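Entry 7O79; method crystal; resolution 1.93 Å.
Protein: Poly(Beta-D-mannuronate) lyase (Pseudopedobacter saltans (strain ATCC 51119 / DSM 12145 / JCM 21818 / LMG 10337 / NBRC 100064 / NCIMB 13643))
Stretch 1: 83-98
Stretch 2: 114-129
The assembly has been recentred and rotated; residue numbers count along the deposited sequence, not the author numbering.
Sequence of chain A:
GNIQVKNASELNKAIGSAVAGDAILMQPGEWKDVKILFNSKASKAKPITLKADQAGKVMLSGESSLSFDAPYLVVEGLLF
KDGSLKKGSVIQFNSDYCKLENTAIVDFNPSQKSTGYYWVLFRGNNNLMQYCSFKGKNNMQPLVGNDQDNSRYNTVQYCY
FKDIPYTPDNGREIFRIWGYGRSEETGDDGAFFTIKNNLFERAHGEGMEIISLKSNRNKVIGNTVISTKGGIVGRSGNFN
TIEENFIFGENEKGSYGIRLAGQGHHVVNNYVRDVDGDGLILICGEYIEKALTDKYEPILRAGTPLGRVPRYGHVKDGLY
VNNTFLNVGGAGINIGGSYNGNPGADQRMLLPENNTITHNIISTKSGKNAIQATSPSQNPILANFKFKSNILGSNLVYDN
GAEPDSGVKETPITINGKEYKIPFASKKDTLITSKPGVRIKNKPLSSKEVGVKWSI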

# COMPACT_ATOMS: atom_id res chain seq x y z
N GLY A 83 23.01 7.65 7.02
CA GLY A 83 22.99 8.51 5.85
C GLY A 83 21.62 9.10 5.68
O GLY A 83 20.69 8.79 6.43
N SER A 84 21.49 9.98 4.69
CA SER A 84 20.21 10.61 4.42
C SER A 84 20.33 11.26 3.05
O SER A 84 21.39 11.25 2.44
CB SER A 84 19.84 11.64 5.49
OG SER A 84 20.74 12.73 5.46
N LEU A 85 19.23 11.83 2.58
CA LEU A 85 19.18 12.50 1.30
C LEU A 85 18.51 13.85 1.51
O LEU A 85 18.03 14.17 2.60
CB LEU A 85 18.41 11.69 0.25
CG LEU A 85 18.88 10.26 -0.01
CD1 LEU A 85 17.90 9.57 -0.98
CD2 LEU A 85 20.33 10.20 -0.53
N LYS A 86 18.44 14.61 0.43
CA LYS A 86 17.75 15.88 0.46
C LYS A 86 16.50 15.88 -0.40
O LYS A 86 15.64 16.75 -0.22
CB LYS A 86 18.70 17.00 0.01
CG LYS A 86 19.86 17.22 0.97
N LYS A 87 16.36 14.90 -1.29
CA LYS A 87 15.22 14.82 -2.19
C LYS A 87 15.25 13.44 -2.85
O LYS A 87 16.20 12.67 -2.69
CB LYS A 87 15.28 15.92 -3.24
CG LYS A 87 16.65 16.06 -3.91
N GLY A 88 14.18 13.14 -3.58
CA GLY A 88 14.19 12.00 -4.49
C GLY A 88 13.75 10.72 -3.81
O GLY A 88 12.67 10.66 -3.24
N SER A 89 14.59 9.68 -3.90
CA SER A 89 14.31 8.38 -3.30
C SER A 89 15.63 7.68 -3.02
O SER A 89 16.61 7.84 -3.76
CB SER A 89 13.43 7.51 -4.21
OG SER A 89 13.19 6.23 -3.61
N VAL A 90 15.67 6.90 -1.94
CA VAL A 90 16.90 6.16 -1.65
C VAL A 90 17.17 5.13 -2.74
O VAL A 90 18.29 5.00 -3.24
CB VAL A 90 16.82 5.51 -0.26
CG1 VAL A 90 18.01 4.62 -0.02
CG2 VAL A 90 16.73 6.60 0.81
N ILE A 91 16.15 4.38 -3.12
CA ILE A 91 16.25 3.36 -4.16
C ILE A 91 15.23 3.69 -5.23
O ILE A 91 14.08 4.04 -4.92
CB ILE A 91 16.02 1.95 -3.58
CG1 ILE A 91 17.20 1.55 -2.70
CG2 ILE A 91 15.84 0.94 -4.72
CD1 ILE A 91 16.89 0.46 -1.74
N GLN A 92 15.61 3.58 -6.50
CA GLN A 92 14.70 3.94 -7.57
C GLN A 92 14.77 2.95 -8.73
O GLN A 92 15.85 2.67 -9.25
CB GLN A 92 14.97 5.37 -8.06
CG GLN A 92 13.88 5.91 -8.97
CD GLN A 92 13.83 7.43 -9.01
OE1 GLN A 92 14.18 8.11 -8.04
NE2 GLN A 92 13.41 7.97 -10.15
N PHE A 93 13.60 2.41 -9.11
CA PHE A 93 13.47 1.51 -10.26
C PHE A 93 13.08 2.36 -11.46
O PHE A 93 11.90 2.70 -11.62
CB PHE A 93 12.42 0.43 -10.01
CG PHE A 93 12.81 -0.60 -8.95
CD1 PHE A 93 12.58 -0.35 -7.60
CD2 PHE A 93 13.36 -1.83 -9.31
CE1 PHE A 93 12.93 -1.29 -6.62
CE2 PHE A 93 13.70 -2.79 -8.33
CZ PHE A 93 13.48 -2.52 -7.00
N ASN A 94 14.04 2.67 -12.33
CA ASN A 94 13.79 3.51 -13.50
C ASN A 94 13.68 2.72 -14.80
O ASN A 94 13.58 3.32 -15.86
CB ASN A 94 14.88 4.57 -13.67
CG ASN A 94 14.78 5.67 -12.64
OD1 ASN A 94 13.69 6.20 -12.40
ND2 ASN A 94 15.92 6.03 -12.03
N SER A 95 13.69 1.39 -14.73
CA SER A 95 13.73 0.56 -15.93
C SER A 95 12.80 -0.63 -15.69
O SER A 95 11.91 -0.58 -14.85
CB SER A 95 15.18 0.15 -16.24
OG SER A 95 15.30 -0.39 -17.53
N ASP A 96 13.01 -1.72 -16.44
CA ASP A 96 12.10 -2.87 -16.40
C ASP A 96 12.82 -4.13 -15.96
O ASP A 96 14.01 -4.31 -16.21
CB ASP A 96 11.43 -3.15 -17.75
CG ASP A 96 10.82 -1.91 -18.39
OD1 ASP A 96 10.33 -1.02 -17.66
OD2 ASP A 96 10.78 -1.88 -19.64
N TYR A 97 12.07 -5.01 -15.29
CA TYR A 97 12.54 -6.35 -14.94
C TYR A 97 13.83 -6.30 -14.13
O TYR A 97 14.75 -7.09 -14.35
CB TYR A 97 12.71 -7.22 -16.20
CG TYR A 97 11.41 -7.84 -16.67
CD1 TYR A 97 10.85 -8.91 -15.98
CD2 TYR A 97 10.76 -7.36 -17.80
CE1 TYR A 97 9.67 -9.49 -16.40
CE2 TYR A 97 9.57 -7.93 -18.23
CZ TYR A 97 9.04 -9.01 -17.53
OH TYR A 97 7.86 -9.60 -17.92
N CYS A 98 13.91 -5.37 -13.19
CA CYS A 98 15.00 -5.38 -12.22
C CYS A 98 14.52 -5.95 -10.89
O CYS A 98 13.31 -6.08 -10.65
CB CYS A 98 15.58 -3.97 -12.03
SG CYS A 98 16.30 -3.30 -13.54
N SER A 114 10.37 17.68 7.26
CA SER A 114 9.95 18.30 6.01
C SER A 114 10.91 18.05 4.84
O SER A 114 10.56 18.36 3.70
CB SER A 114 9.81 19.80 6.23
OG SER A 114 11.09 20.33 6.52
N THR A 115 12.10 17.52 5.09
CA THR A 115 12.99 17.11 4.00
C THR A 115 12.47 15.77 3.50
O THR A 115 12.82 14.70 4.03
CB THR A 115 14.43 17.04 4.49
OG1 THR A 115 14.83 18.33 4.96
CG2 THR A 115 15.36 16.61 3.35
N GLY A 116 11.62 15.81 2.48
CA GLY A 116 10.94 14.62 2.00
C GLY A 116 11.70 13.85 0.93
O GLY A 116 12.36 14.43 0.07
N TYR A 117 11.59 12.51 1.00
CA TYR A 117 12.00 11.62 -0.08
C TYR A 117 11.43 10.22 0.17
O TYR A 117 11.17 9.82 1.31
CB TYR A 117 13.53 11.55 -0.23
CG TYR A 117 14.35 11.30 1.04
CD1 TYR A 117 14.65 10.01 1.44
CD2 TYR A 117 14.90 12.35 1.77
CE1 TYR A 117 15.42 9.76 2.57
CE2 TYR A 117 15.68 12.12 2.90
CZ TYR A 117 15.95 10.81 3.29
OH TYR A 117 16.73 10.55 4.41
N TYR A 118 11.22 9.48 -0.92
CA TYR A 118 10.80 8.09 -0.78
C TYR A 118 11.97 7.24 -0.28
O TYR A 118 13.13 7.63 -0.37
CB TYR A 118 10.34 7.48 -2.10
CG TYR A 118 9.19 8.13 -2.82
CD1 TYR A 118 9.42 9.14 -3.74
CD2 TYR A 118 7.88 7.69 -2.62
CE1 TYR A 118 8.37 9.73 -4.43
CE2 TYR A 118 6.82 8.28 -3.31
CZ TYR A 118 7.07 9.29 -4.21
OH TYR A 118 6.02 9.87 -4.90
N TRP A 119 11.65 6.04 0.19
CA TRP A 119 12.73 5.08 0.36
C TRP A 119 12.85 4.16 -0.85
O TRP A 119 13.97 3.86 -1.29
CB TRP A 119 12.53 4.30 1.66
CG TRP A 119 13.14 5.05 2.84
CD1 TRP A 119 13.55 6.35 2.84
CD2 TRP A 119 13.39 4.54 4.15
NE1 TRP A 119 14.04 6.69 4.07
CE2 TRP A 119 13.95 5.59 4.90
CE3 TRP A 119 13.19 3.30 4.76
CZ2 TRP A 119 14.33 5.44 6.23
CZ3 TRP A 119 13.55 3.16 6.10
CH2 TRP A 119 14.13 4.22 6.81
N VAL A 120 11.73 3.78 -1.46
CA VAL A 120 11.74 2.99 -2.68
C VAL A 120 10.69 3.58 -3.62
O VAL A 120 9.53 3.72 -3.24
CB VAL A 120 11.44 1.49 -2.42
CG1 VAL A 120 11.46 0.71 -3.71
CG2 VAL A 120 12.43 0.90 -1.41
N LEU A 121 11.10 3.91 -4.84
CA LEU A 121 10.18 4.47 -5.82
C LEU A 121 10.22 3.65 -7.10
O LEU A 121 11.29 3.42 -7.67
CB LEU A 121 10.52 5.94 -6.13
CG LEU A 121 9.62 6.54 -7.21
CD1 LEU A 121 8.17 6.60 -6.77
CD2 LEU A 121 10.11 7.94 -7.64
N PHE A 122 9.05 3.19 -7.54
CA PHE A 122 8.94 2.45 -8.79
C PHE A 122 8.55 3.38 -9.93
O PHE A 122 7.56 4.12 -9.83
CB PHE A 122 7.92 1.32 -8.67
CG PHE A 122 8.39 0.20 -7.81
CD1 PHE A 122 9.09 -0.85 -8.38
CD2 PHE A 122 8.15 0.19 -6.44
CE1 PHE A 122 9.54 -1.90 -7.60
CE2 PHE A 122 8.60 -0.88 -5.66
CZ PHE A 122 9.30 -1.91 -6.24
N ARG A 123 9.30 3.31 -11.02
CA ARG A 123 9.09 4.18 -12.17
C ARG A 123 9.46 3.42 -13.45
O ARG A 123 10.24 3.89 -14.28
CB ARG A 123 9.90 5.45 -11.97
CG ARG A 123 9.57 6.55 -12.89
CD ARG A 123 10.43 7.76 -12.52
NE ARG A 123 10.66 8.62 -13.67
CZ ARG A 123 11.26 8.24 -14.80
NH1 ARG A 123 11.74 6.99 -14.94
NH2 ARG A 123 11.41 9.11 -15.79
N GLY A 124 8.89 2.23 -13.61
CA GLY A 124 9.22 1.30 -14.67
C GLY A 124 8.42 0.03 -14.43
O GLY A 124 7.65 -0.07 -13.47
N ASN A 125 8.63 -0.96 -15.30
CA ASN A 125 7.70 -2.08 -15.35
C ASN A 125 8.30 -3.42 -14.93
O ASN A 125 9.49 -3.69 -15.10
CB ASN A 125 7.07 -2.22 -16.74
CG ASN A 125 6.51 -0.91 -17.24
OD1 ASN A 125 5.49 -0.42 -16.73
ND2 ASN A 125 7.16 -0.33 -18.23
N ASN A 126 7.43 -4.27 -14.38
CA ASN A 126 7.79 -5.65 -14.06
C ASN A 126 8.98 -5.75 -13.11
O ASN A 126 9.78 -6.68 -13.20
CB ASN A 126 8.02 -6.46 -15.34
CG ASN A 126 6.89 -6.31 -16.32
OD1 ASN A 126 6.82 -5.34 -17.08
ND2 ASN A 126 5.96 -7.24 -16.27
N ASN A 127 9.09 -4.83 -12.17
CA ASN A 127 10.17 -4.89 -11.19
C ASN A 127 9.74 -5.64 -9.92
O ASN A 127 8.55 -5.75 -9.59
CB ASN A 127 10.65 -3.48 -10.83
CG ASN A 127 11.15 -2.71 -12.06
OD1 ASN A 127 12.24 -2.97 -12.57
ND2 ASN A 127 10.35 -1.75 -12.53
N LEU A 128 10.73 -6.16 -9.20
CA LEU A 128 10.51 -7.00 -8.04
C LEU A 128 11.39 -6.57 -6.88
O LEU A 128 12.60 -6.35 -7.05
CB LEU A 128 10.79 -8.47 -8.37
CG LEU A 128 10.66 -9.48 -7.23
CD1 LEU A 128 9.29 -9.45 -6.58
CD2 LEU A 128 10.94 -10.87 -7.79
N MET A 129 10.79 -6.39 -5.70
CA MET A 129 11.49 -6.21 -4.44
C MET A 129 11.04 -7.28 -3.47
O MET A 129 9.85 -7.39 -3.20
CB MET A 129 11.20 -4.84 -3.79
CG MET A 129 12.20 -4.45 -2.71
SD MET A 129 12.10 -2.72 -2.13
CE MET A 129 10.45 -2.67 -1.40
O HOH W 1 12.67 17.15 -0.18
O HOH W 2 11.69 14.88 -2.84
O HOH W 3 11.01 3.61 -16.97
O HOH W 4 13.92 -0.73 -12.82
O HOH W 5 12.04 -8.35 -11.94

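This contact is a parallel pairing of two stretches, in which a ladder of backbone hydrogen bonds sets the register, a phenylalanine stack packs along the strands, and polar side chains, Asn 127 above all, carry the pairing past them. The register is a constant offset of 29 residues from Gly 88 with Tyr 117 to Asp 96 with Asn 125; beyond it, Tyr 97 CA comes only slightly nearer the CA of Asn 127 than that of Asn 126.

The ladder follows the parallel rule: one residue reaches both ways to two neighbours that flank its partner. Leu 121 N donates to Ile 91 O at 3.0 Å, and Phe 93 N donates to Leu 121 O at 2.9 Å. Phe 93 O then accepts from Arg 123 N at 2.7 Å, so Phe 93 brackets Phe 122. Both chains turn a corner, at Val 90 and Ile 91 in one and at Trp 119 and Val 120 in the other, and the pairing survives it: Val 90 N donates to Tyr 118 O at 3.1 Å, and Ile 91 N to Trp 119 O at 2.9 Å.

Because the register is in step, equivalent side chains land over each other. Phe 93 and Phe 122 form an offset stack, their planes only 8° apart and their centroids 4.5 Å apart; both have chi1 in m. On the same face as these rings, Val 120 CG1 meets the edge of the Phe 93 ring, 3.8 Å from Phe 93 CE1. On the other face, Ser 89 OG turns back to its own chain, donating to Ile 91 O at 2.7 Å.

Before the corner, Tyr 117 points toward the first stretch and packs its ring face against Leu 85, whose CB lies 3.8 Å from the ring centroid. The Tyr 117 OH also accepts a weak hydrogen bond from Leu 85 N at 3.4 Å.

After the strands, side chains take over where backbone pairing thins. Asp 96 OD1 accepts from Asn 125 N at 2.9 Å, while Tyr 97 N donates to Asn 125 O at 2.9 Å. Asn 127 uses both ends of its amide: ND2 donates to Ser 95 O at 3.0 Å, and OD1 accepts from Cys 98 N at 3.0 Å. Backbone pairing, already back at Tyr 97, continues with Leu 128 N donating to Cys 98 O at 3.0 Å. At Gly 124 this backbone leaves no room for a side chain, since an ideal CB would sit 2.0 Å from Ser 95 O. In the loop, Asn 126 CB lies over the face of the Tyr 97 ring, 3.4 Å from its centroid.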